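PDB 1RTW: transcriptional activator, putative from Pyrococcus furiosus, which is of unestablished function but belongs to the TENA/THI-4/PQQC family of all-helical proteins. Local coordinates for residues N12-F17 and E193-E198; H20-E25 and I200-A205; S77-M82 and N154-Q159. All coordinates share one frame; numbering follows the deposited sequence.

Contact 1: N12-F17 and E193-E198; sequences NIWRRF and EVSKFE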
loop_
_atom_site.group_PDB
_atom_site.type_symbol
_atom_site.label_atom_id
_atom_site.label_comp_id
_atom_site.label_asym_id
_atom_site.label_seq_id
_atom_site.Cartn_x
_atom_site.Cartn_y
_atom_site.Cartn_z
ATOM N N ASN B 12 -6.765 12.827 -30.010
ATOM C CA ASN B 12 -7.355 11.868 -30.933
ATOM C C ASN B 12 -8.292 10.916 -30.181
ATOM O O ASN B 12 -9.401 10.634 -30.643
ATOM C CB ASN B 12 -6.263 11.092 -31.681
ATOM C CG ASN B 12 -6.603 10.871 -33.154
ATOM O OD1 ASN B 12 -5.843 11.268 -34.044
ATOM N ND2 ASN B 12 -7.748 10.241 -33.415
ATOM N N ILE B 13 -7.870 10.471 -29.000
ATOM C CA ILE B 13 -8.688 9.576 -28.187
ATOM C C ILE B 13 -9.878 10.326 -27.592
ATOM O O ILE B 13 -10.998 9.823 -27.596
ATOM C CB ILE B 13 -7.868 8.931 -27.049
ATOM C CG1 ILE B 13 -6.727 8.103 -27.646
ATOM C CG2 ILE B 13 -8.766 8.045 -26.178
ATOM C CD1 ILE B 13 -5.829 7.450 -26.609
ATOM N N TRP B 14 -9.635 11.534 -27.090
ATOM C CA TRP B 14 -10.708 12.337 -26.503
ATOM C C TRP B 14 -11.783 12.697 -27.519
ATOM O O TRP B 14 -12.964 12.756 -27.180
ATOM C CB TRP B 14 -10.150 13.604 -25.844
ATOM C CG TRP B 14 -9.503 13.327 -24.516
ATOM C CD1 TRP B 14 -8.618 12.324 -24.228
ATOM C CD2 TRP B 14 -9.720 14.032 -23.288
ATOM N NE1 TRP B 14 -8.280 12.358 -22.902
ATOM C CE2 TRP B 14 -8.950 13.395 -22.295
ATOM C CE3 TRP B 14 -10.501 15.138 -22.924
ATOM C CZ2 TRP B 14 -8.924 13.825 -20.968
ATOM C CZ3 TRP B 14 -10.476 15.567 -21.603
ATOM C CH2 TRP B 14 -9.695 14.906 -20.642
ATOM N N ARG B 15 -11.373 12.913 -28.768
ATOM C CA ARG B 15 -12.309 13.258 -29.834
ATOM C C ARG B 15 -13.331 12.141 -29.992
ATOM O O ARG B 15 -14.492 12.395 -30.321
ATOM C CB ARG B 15 -11.570 13.485 -31.158
ATOM C CG ARG B 15 -12.323 14.377 -32.138
ATOM C CD ARG B 15 -11.682 14.375 -33.517
ATOM N NE ARG B 15 -10.272 14.765 -33.483
ATOM C CZ ARG B 15 -9.267 13.981 -33.872
ATOM N NH1 ARG B 15 -9.512 12.756 -34.324
ATOM N NH2 ARG B 15 -8.014 14.418 -33.802
ATOM N N ARG B 16 -12.897 10.908 -29.736
ATOM C CA ARG B 16 -13.775 9.750 -29.832
ATOM C C ARG B 16 -14.906 9.785 -28.794
ATOM O O ARG B 16 -15.945 9.156 -29.001
ATOM C CB ARG B 16 -12.986 8.435 -29.761
ATOM C CG ARG B 16 -12.184 8.082 -31.025
ATOM C CD ARG B 16 -11.428 6.768 -30.835
ATOM N NE ARG B 16 -10.604 6.395 -31.983
ATOM C CZ ARG B 16 -9.705 5.413 -31.968
ATOM N NH1 ARG B 16 -9.510 4.702 -30.862
ATOM N NH2 ARG B 16 -8.999 5.136 -33.059
ATOM N N PHE B 17 -14.716 10.496 -27.679
ATOM C CA PHE B 17 -15.806 10.611 -26.702
ATOM C C PHE B 17 -16.393 12.022 -26.580
ATOM O O PHE B 17 -17.228 12.300 -25.716
ATOM C CB PHE B 17 -15.474 9.989 -25.328
ATOM C CG PHE B 17 -14.370 10.675 -24.561
ATOM C CD1 PHE B 17 -14.626 11.826 -23.824
ATOM C CD2 PHE B 17 -13.099 10.096 -24.478
ATOM C CE1 PHE B 17 -13.644 12.390 -23.009
ATOM C CE2 PHE B 17 -12.106 10.646 -23.668
ATOM C CZ PHE B 17 -12.380 11.795 -22.928
ATOM N N GLU B 193 -3.345 6.061 -20.885
ATOM C CA GLU B 193 -4.053 4.853 -20.509
ATOM C C GLU B 193 -5.406 5.183 -19.874
ATOM O O GLU B 193 -6.406 4.543 -20.201
ATOM C CB GLU B 193 -3.172 4.003 -19.581
ATOM C CG GLU B 193 -3.621 2.557 -19.390
ATOM C CD GLU B 193 -3.528 1.695 -20.655
ATOM O OE1 GLU B 193 -4.040 0.551 -20.622
ATOM O OE2 GLU B 193 -2.934 2.138 -21.669
ATOM N N VAL B 194 -5.452 6.200 -19.009
ATOM C CA VAL B 194 -6.720 6.571 -18.382
ATOM C C VAL B 194 -7.687 7.088 -19.452
ATOM O O VAL B 194 -8.896 6.837 -19.382
ATOM C CB VAL B 194 -6.543 7.609 -17.226
ATOM C CG1 VAL B 194 -7.908 8.061 -16.683
ATOM C CG2 VAL B 194 -5.741 6.995 -16.100
ATOM N N SER B 195 -7.131 7.744 -20.472
ATOM C CA SER B 195 -7.919 8.278 -21.586
ATOM C C SER B 195 -8.639 7.161 -22.333
ATOM O O SER B 195 -9.820 7.284 -22.656
ATOM C CB SER B 195 -7.021 9.048 -22.559
ATOM O OG SER B 195 -6.584 10.268 -21.996
ATOM N N LYS B 196 -7.919 6.074 -22.598
ATOM C CA LYS B 196 -8.473 4.908 -23.286
ATOM C C LYS B 196 -9.597 4.276 -22.462
ATOM O O LYS B 196 -10.612 3.836 -23.002
ATOM C CB LYS B 196 -7.372 3.872 -23.538
ATOM C CG LYS B 196 -6.350 4.297 -24.579
ATOM C CD LYS B 196 -5.272 3.239 -24.782
ATOM C CE LYS B 196 -4.175 3.748 -25.738
ATOM N NZ LYS B 196 -3.078 2.753 -25.981
ATOM N N PHE B 197 -9.397 4.233 -21.148
ATOM C CA PHE B 197 -10.379 3.678 -20.233
ATOM C C PHE B 197 -11.647 4.517 -20.235
ATOM O O PHE B 197 -12.748 3.970 -20.215
ATOM C CB PHE B 197 -9.801 3.574 -18.822
ATOM C CG PHE B 197 -9.075 2.286 -18.559
ATOM C CD1 PHE B 197 -9.711 1.066 -18.759
ATOM C CD2 PHE B 197 -7.778 2.290 -18.079
ATOM C CE1 PHE B 197 -9.061 -0.138 -18.477
ATOM C CE2 PHE B 197 -7.122 1.097 -17.797
ATOM C CZ PHE B 197 -7.766 -0.119 -17.995
ATOM N N GLU B 198 -11.485 5.838 -20.282
ATOM C CA GLU B 198 -12.620 6.762 -20.320
ATOM C C GLU B 198 -13.432 6.537 -21.591
ATOM O O GLU B 198 -14.662 6.487 -21.568
ATOM C CB GLU B 198 -12.127 8.216 -20.304
ATOM C CG GLU B 198 -11.770 8.747 -18.921
ATOM C CD GLU B 198 -12.982 8.849 -18.005
ATOM O OE1 GLU B 198 -14.024 9.358 -18.456
ATOM O OE2 GLU B 198 -12.910 8.414 -16.839
#
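In this all-helical TENA/THI-4/PQQC fold, the short helix 11-15 near the N-terminus and the residues that follow it lie on the long C-terminal helix 181-201, joined by one buried indole hydrogen bond and by van der Waals contacts of Ile13 and Phe17. Ile13 points at the long helix. From CB, its CG2 branch stands anti to the backbone N and rests on the backbone of Ser195, 3.8 Å from Ser195 O. The other branch runs out extended through CG1, chi2 178°, to CD1, which lies 3.8 Å from Lys196 CG, on the aliphatic part of a lysine that is itself extended. Phe17 also faces the long helix, its CG in the crowded position between backbone N and carbonyl carbon. This puts CE2 4.1 Å from Glu198 CB and sets CZ over one face of the Trp14 indole. The carboxylate of Glu198 has its partner elsewhere, OE2 bonding to Tyr105 OH on helix 100-115. Ser195 OG, also bonded to Phe191 O one turn earlier, is thus gripped within its own helix and from across the contact. The bond across is nearly straight at 164°: Trp14 NE1 reaches Ser195 OG at 2.8 Å, with the hydroxyl oxygen in the indole plane.

Contact 2: H20-E25 and I200-A205; sequences HKFLIE and IFWDIA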
loop_
_atom_site.group_PDB
_atom_site.type_symbol
_atom_site.label_atom_id
_atom_site.label_comp_id
_atom_site.label_asym_id
_atom_site.label_seq_id
_atom_site.Cartn_x
_atom_site.Cartn_y
_atom_site.Cartn_z
ATOM N N HIS B 20 -19.404 10.835 -27.723
ATOM C CA HIS B 20 -19.460 9.391 -27.908
ATOM C C HIS B 20 -20.931 9.113 -28.156
ATOM O O HIS B 20 -21.780 9.929 -27.791
ATOM C CB HIS B 20 -19.006 8.652 -26.646
ATOM C CG HIS B 20 -19.171 7.166 -26.723
ATOM N ND1 HIS B 20 -20.348 6.528 -26.398
ATOM C CD2 HIS B 20 -18.305 6.189 -27.092
ATOM C CE1 HIS B 20 -20.203 5.225 -26.563
ATOM N NE2 HIS B 20 -18.971 4.993 -26.984
ATOM N N LYS B 21 -21.224 7.969 -28.770
ATOM C CA LYS B 21 -22.592 7.556 -29.071
ATOM C C LYS B 21 -23.529 7.835 -27.899
ATOM O O LYS B 21 -24.594 8.439 -28.069
ATOM C CB LYS B 21 -22.614 6.058 -29.412
ATOM C CG LYS B 21 -23.969 5.493 -29.791
ATOM C CD LYS B 21 -23.887 3.975 -29.974
ATOM C CE LYS B 21 -25.248 3.375 -30.289
ATOM N NZ LYS B 21 -25.190 1.879 -30.361
ATOM N N PHE B 22 -23.084 7.459 -26.704
ATOM C CA PHE B 22 -23.867 7.645 -25.488
ATOM C C PHE B 22 -24.233 9.104 -25.229
ATOM O O PHE B 22 -25.345 9.395 -24.785
ATOM C CB PHE B 22 -23.113 7.071 -24.285
ATOM C CG PHE B 22 -23.912 7.055 -23.011
ATOM C CD1 PHE B 22 -23.845 8.118 -22.118
ATOM C CD2 PHE B 22 -24.705 5.955 -22.689
ATOM C CE1 PHE B 22 -24.553 8.086 -20.922
ATOM C CE2 PHE B 22 -25.421 5.909 -21.492
ATOM C CZ PHE B 22 -25.343 6.979 -20.606
ATOM N N LEU B 23 -23.298 10.012 -25.502
ATOM C CA LEU B 23 -23.521 11.438 -25.290
ATOM C C LEU B 23 -24.487 12.040 -26.305
ATOM O O LEU B 23 -25.246 12.948 -25.973
ATOM C CB LEU B 23 -22.192 12.198 -25.289
ATOM C CG LEU B 23 -21.132 11.700 -24.290
ATOM C CD1 LEU B 23 -19.908 12.585 -24.349
ATOM C CD2 LEU B 23 -21.678 11.670 -22.873
ATOM N N ILE B 24 -24.455 11.537 -27.537
ATOM C CA ILE B 24 -25.350 12.015 -28.588
ATOM C C ILE B 24 -26.781 11.667 -28.209
ATOM O O ILE B 24 -27.699 12.470 -28.387
ATOM C CB ILE B 24 -25.060 11.334 -29.941
ATOM C CG1 ILE B 24 -23.672 11.715 -30.446
ATOM C CG2 ILE B 24 -26.127 11.710 -30.964
ATOM C CD1 ILE B 24 -23.248 10.939 -31.683
ATOM N N GLU B 25 -26.958 10.467 -27.670
ATOM C CA GLU B 25 -28.279 10.007 -27.291
ATOM C C GLU B 25 -28.807 10.727 -26.067
ATOM O O GLU B 25 -30.005 10.971 -25.963
ATOM C CB GLU B 25 -28.282 8.493 -27.113
ATOM C CG GLU B 25 -27.915 7.765 -28.397
ATOM C CD GLU B 25 -28.036 6.260 -28.303
ATOM O OE1 GLU B 25 -28.325 5.723 -27.216
ATOM O OE2 GLU B 25 -27.840 5.614 -29.346
ATOM N N ILE B 200 -13.526 3.840 -23.482
ATOM C CA ILE B 200 -14.104 2.509 -23.450
ATOM C C ILE B 200 -15.294 2.383 -22.504
ATOM O O ILE B 200 -16.240 1.642 -22.780
ATOM C CB ILE B 200 -13.006 1.480 -23.060
ATOM C CG1 ILE B 200 -12.010 1.334 -24.213
ATOM C CG2 ILE B 200 -13.609 0.127 -22.706
ATOM C CD1 ILE B 200 -10.772 0.537 -23.841
ATOM N N PHE B 201 -15.257 3.116 -21.398
ATOM C CA PHE B 201 -16.333 3.034 -20.427
ATOM C C PHE B 201 -17.707 3.335 -21.014
ATOM O O PHE B 201 -18.694 2.689 -20.650
ATOM C CB PHE B 201 -16.050 3.953 -19.240
ATOM C CG PHE B 201 -16.703 3.512 -17.973
ATOM C CD1 PHE B 201 -18.011 3.895 -17.676
ATOM C CD2 PHE B 201 -16.003 2.719 -17.060
ATOM C CE1 PHE B 201 -18.613 3.495 -16.485
ATOM C CE2 PHE B 201 -16.587 2.310 -15.864
ATOM C CZ PHE B 201 -17.897 2.698 -15.573
ATOM N N TRP B 202 -17.772 4.302 -21.929
ATOM C CA TRP B 202 -19.047 4.670 -22.538
ATOM C C TRP B 202 -19.714 3.494 -23.251
ATOM O O TRP B 202 -20.937 3.399 -23.267
ATOM C CB TRP B 202 -18.875 5.844 -23.497
ATOM C CG TRP B 202 -18.405 7.113 -22.840
ATOM C CD1 TRP B 202 -17.173 7.690 -22.962
ATOM C CD2 TRP B 202 -19.149 7.945 -21.933
ATOM N NE1 TRP B 202 -17.101 8.821 -22.185
ATOM C CE2 TRP B 202 -18.295 9.002 -21.550
ATOM C CE3 TRP B 202 -20.441 7.893 -21.408
ATOM C CZ2 TRP B 202 -18.702 10.003 -20.659
ATOM C CZ3 TRP B 202 -20.841 8.888 -20.519
ATOM C CH2 TRP B 202 -19.974 9.930 -20.157
ATOM N N ASP B 203 -18.911 2.583 -23.801
ATOM C CA ASP B 203 -19.444 1.409 -24.504
ATOM C C ASP B 203 -20.211 0.440 -23.601
ATOM O O ASP B 203 -21.076 -0.299 -24.073
ATOM C CB ASP B 203 -18.322 0.635 -25.210
ATOM C CG ASP B 203 -17.692 1.414 -26.348
ATOM O OD1 ASP B 203 -16.456 1.312 -26.529
ATOM O OD2 ASP B 203 -18.433 2.122 -27.064
ATOM N N ILE B 204 -19.890 0.446 -22.310
ATOM C CA ILE B 204 -20.530 -0.437 -21.340
ATOM C C ILE B 204 -22.054 -0.386 -21.393
ATOM O O ILE B 204 -22.712 -1.410 -21.252
ATOM C CB ILE B 204 -20.045 -0.127 -19.903
ATOM C CG1 ILE B 204 -18.579 -0.539 -19.744
ATOM C CG2 ILE B 204 -20.896 -0.851 -18.886
ATOM C CD1 ILE B 204 -17.955 -0.104 -18.425
ATOM N N ALA B 205 -22.610 0.800 -21.611
ATOM C CA ALA B 205 -24.057 0.952 -21.679
ATOM C C ALA B 205 -24.705 0.057 -22.746
ATOM O O ALA B 205 -25.832 -0.418 -22.574
ATOM C CB ALA B 205 -24.400 2.395 -21.935
#
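The imidazole of His20 works on three sides at once: one nitrogen caps its own helix, the other bonds across the contact, and a methylene group is pressed onto the ring face. His20 occupies the N-cap position of helix 21-28. With CG anti to the backbone N, chi1 174°, ND1 is brought back to the start of the helix, where it accepts from Phe22 N at 2.9 Å. At the far edge NE2 donates to Asp203 OD2, also at 2.9 Å; the carboxylate oxygen lies in the imidazole plane, whereas the nitrogen approaches from above the carboxylate plane. Trp202 CB sits 3.3 Å from the centroid of the His20 ring, almost exactly on its normal, a close CH-pi contact. The indole continues away from the histidine, so the two rings are near parallel but slid apart and barely overlap.

Phe22 and Leu23 meet the six-membered end of the indole. Phe22 CD1 comes within 3.5 Å of Trp202 CE3 in an oblique ring pair, and Phe22 CD2 lies 3.7 Å from Ala205 CB. Leu23 CD2 covers one indole face, near CH2. His20, Phe22 and Trp202 form an aromatic cluster that joins the start of helix 21-28 to the end of helix 181-201 and the residues just after it. Tyr132 and Ala135 of helix 118-142 also pack on Trp202. Because ND1 accepts and NE2 donates, the bonding is consistent with a neutral histidine protonated on NE2; the nearby carboxylate would probably hold the proton there and strengthen ND1 as a cap.

Contact 3: S77-M82 and N154-Q159; sequences SKELEM and NHWSSQ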
loop_
_atom_site.group_PDB
_atom_site.type_symbol
_atom_site.label_atom_id
_atom_site.label_comp_id
_atom_site.label_asym_id
_atom_site.label_seq_id
_atom_site.Cartn_x
_atom_site.Cartn_y
_atom_site.Cartn_z
ATOM N N SER B 77 -17.830 12.399 -2.830
ATOM C CA SER B 77 -18.649 11.399 -2.120
ATOM C C SER B 77 -20.146 11.710 -2.243
ATOM O O SER B 77 -20.986 10.818 -2.110
ATOM C CB SER B 77 -18.295 11.342 -0.633
ATOM O OG SER B 77 -18.765 12.499 0.048
ATOM N N LYS B 78 -20.466 12.978 -2.481
ATOM C CA LYS B 78 -21.854 13.404 -2.635
ATOM C C LYS B 78 -22.488 12.736 -3.853
ATOM O O LYS B 78 -23.704 12.478 -3.871
ATOM C CB LYS B 78 -21.936 14.930 -2.740
ATOM C CG LYS B 78 -22.418 15.617 -1.468
ATOM C CD LYS B 78 -21.780 15.035 -0.210
ATOM C CE LYS B 78 -22.511 15.489 1.054
ATOM N NZ LYS B 78 -22.111 14.686 2.249
ATOM N N GLU B 79 -21.640 12.406 -4.834
ATOM C CA GLU B 79 -22.066 11.737 -6.067
ATOM C C GLU B 79 -22.751 10.410 -5.760
ATOM O O GLU B 79 -23.625 9.982 -6.503
ATOM C CB GLU B 79 -20.872 11.486 -7.005
ATOM C CG GLU B 79 -20.249 12.730 -7.617
ATOM C CD GLU B 79 -19.104 12.415 -8.581
ATOM O OE1 GLU B 79 -18.840 11.225 -8.865
ATOM O OE2 GLU B 79 -18.465 13.366 -9.067
ATOM N N LEU B 80 -22.348 9.758 -4.670
ATOM C CA LEU B 80 -22.958 8.488 -4.282
ATOM C C LEU B 80 -24.440 8.674 -4.035
ATOM O O LEU B 80 -25.248 7.880 -4.514
ATOM C CB LEU B 80 -22.313 7.917 -3.020
ATOM C CG LEU B 80 -20.852 7.512 -3.161
ATOM C CD1 LEU B 80 -20.347 6.967 -1.836
ATOM C CD2 LEU B 80 -20.702 6.488 -4.283
ATOM N N GLU B 81 -24.788 9.716 -3.279
ATOM C CA GLU B 81 -26.180 10.026 -2.968
ATOM C C GLU B 81 -26.928 10.324 -4.267
ATOM O O GLU B 81 -28.068 9.910 -4.446
ATOM C CB GLU B 81 -26.266 11.243 -2.036
ATOM C CG GLU B 81 -25.421 11.136 -0.764
ATOM C CD GLU B 81 -25.358 12.438 0.036
ATOM O OE1 GLU B 81 -25.011 12.378 1.238
ATOM O OE2 GLU B 81 -25.641 13.519 -0.530
HETATM N N MSE B 82 -26.267 11.026 -5.182
HETATM C CA MSE B 82 -26.870 11.364 -6.466
HETATM C C MSE B 82 -27.251 10.100 -7.246
HETATM O O MSE B 82 -28.324 10.034 -7.855
HETATM C CB MSE B 82 -25.913 12.241 -7.273
HETATM C CG MSE B 82 -26.362 12.506 -8.691
HETATM SE SE MSE B 82 -25.196 13.697 -9.641
HETATM C CE MSE B 82 -23.697 12.519 -9.916
ATOM N N ASN B 154 -26.029 18.365 -15.153
ATOM C CA ASN B 154 -25.717 19.582 -14.413
ATOM C C ASN B 154 -24.533 19.434 -13.474
ATOM O O ASN B 154 -23.672 20.302 -13.439
ATOM C CB ASN B 154 -26.930 20.065 -13.604
ATOM C CG ASN B 154 -28.013 20.690 -14.477
ATOM O OD1 ASN B 154 -27.739 21.194 -15.577
ATOM N ND2 ASN B 154 -29.253 20.660 -13.988
ATOM N N HIS B 155 -24.488 18.347 -12.709
ATOM C CA HIS B 155 -23.392 18.160 -11.771
ATOM C C HIS B 155 -22.005 18.162 -12.418
ATOM O O HIS B 155 -21.132 18.915 -11.997
ATOM C CB HIS B 155 -23.574 16.889 -10.928
ATOM C CG HIS B 155 -22.402 16.603 -10.035
ATOM N ND1 HIS B 155 -21.531 15.561 -10.269
ATOM C CD2 HIS B 155 -21.899 17.289 -8.987
ATOM C CE1 HIS B 155 -20.534 15.628 -9.407
ATOM N NE2 HIS B 155 -20.729 16.664 -8.617
ATOM N N TRP B 156 -21.821 17.372 -13.470
ATOM C CA TRP B 156 -20.516 17.306 -14.115
ATOM C C TRP B 156 -20.158 18.456 -15.053
ATOM O O TRP B 156 -18.988 18.623 -15.416
ATOM C CB TRP B 156 -20.324 15.957 -14.797
ATOM C CG TRP B 156 -20.068 14.870 -13.815
ATOM C CD1 TRP B 156 -19.101 14.848 -12.849
ATOM C CD2 TRP B 156 -20.769 13.639 -13.704
ATOM N NE1 TRP B 156 -19.158 13.674 -12.142
ATOM C CE2 TRP B 156 -20.188 12.909 -12.648
ATOM C CE3 TRP B 156 -21.849 13.071 -14.392
ATOM C CZ2 TRP B 156 -20.627 11.645 -12.270
ATOM C CZ3 TRP B 156 -22.289 11.820 -14.023
ATOM C CH2 TRP B 156 -21.684 11.118 -12.965
ATOM N N SER B 157 -21.160 19.246 -15.431
ATOM C CA SER B 157 -20.944 20.390 -16.312
ATOM C C SER B 157 -21.027 21.712 -15.545
ATOM O O SER B 157 -20.721 22.771 -16.094
ATOM C CB SER B 157 -21.970 20.393 -17.449
ATOM O OG SER B 157 -23.279 20.649 -16.963
ATOM N N SER B 158 -21.415 21.643 -14.273
ATOM C CA SER B 158 -21.556 22.842 -13.441
ATOM C C SER B 158 -20.271 23.649 -13.276
ATOM O O SER B 158 -19.166 23.133 -13.443
ATOM C CB SER B 158 -22.104 22.479 -12.057
ATOM O OG SER B 158 -21.128 21.819 -11.263
ATOM N N GLN B 159 -20.438 24.924 -12.934
ATOM C CA GLN B 159 -19.316 25.832 -12.715
ATOM C C GLN B 159 -18.505 25.324 -11.527
ATOM O O GLN B 159 -17.281 25.415 -11.516
ATOM C CB GLN B 159 -19.830 27.250 -12.429
ATOM C CG GLN B 159 -18.743 28.322 -12.288
ATOM C CD GLN B 159 -18.017 28.626 -13.592
ATOM O OE1 GLN B 159 -18.342 28.079 -14.650
ATOM N NE2 GLN B 159 -17.030 29.511 -13.521
#
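A partly buried contact between two helices, mixed polar and aromatic, joins the middle of helix 66-89 to the C-terminal end of helix 150-157. Glu79 and Met82, one turn apart, reach across to the adjacent His155 and Trp156. Glu79 is extended beyond CG, chi2 -178°, and brings its carboxylate up beside both rings, its plane nearly perpendicular to each. Trp156 NE1 donates to Glu79 OE2 at 3.2 Å, but the bond is bent to 141°: the nitrogen stands above the carboxylate plane, and the oxygen is tilted from the indole plane. The same oxygen lies at the edge of the imidazole, 3.1 Å from His155 CE1, so a carbon rather than a ring nitrogen is turned to it.

Met82, modelled as selenomethionine, leaves its backbone with CG anti to N and then bends at chi3, 73°. SE lies 3.8 Å from His155 CB and meets the imidazole obliquely. The bend carries CE over one face of the indole, 3.9 Å from Trp156 CH2, in a CH-pi contact. His155 ND1 lies over the same indole face, toward the rim.

Glu79 also neighbours a bound phosphate ion, probably from the crystallisation liquor. Across the turn that ends helix 150-157, Ser158 OG bonds both to His155 O and to Phe161 N, capping helix 159-176. Around the pair, Val47 and Asp43 of helix 33-60 touch Glu79 and Trp156 respectively, Tyr132 and Trp136 of helix 118-142 meet the indole, and Phe161 of helix 159-176 packs edge-to-face with both rings.

Overall arrangement
Contacts 1 and 2 both use residues 193-205, near the C-terminus, on and just beyond helix 181-201, and against them they set the successive N-terminal helices 11-15 and 21-28. Their centres are 12 Å apart and they touch, Phe17 CB lying 3.7 Å from Trp202 CD1; along the chain their segments alternate. Contact 3, between helices 66-89 and 150-157, is nested within the loops closed by both. Its centre lies about 21 Å from that of contact 1, across the chain's centre, and about 19 Å from that of contact 2. Segments near the two ends of the chain are thus packed against each other, while contact 3 joins two helices from the middle of the sequence.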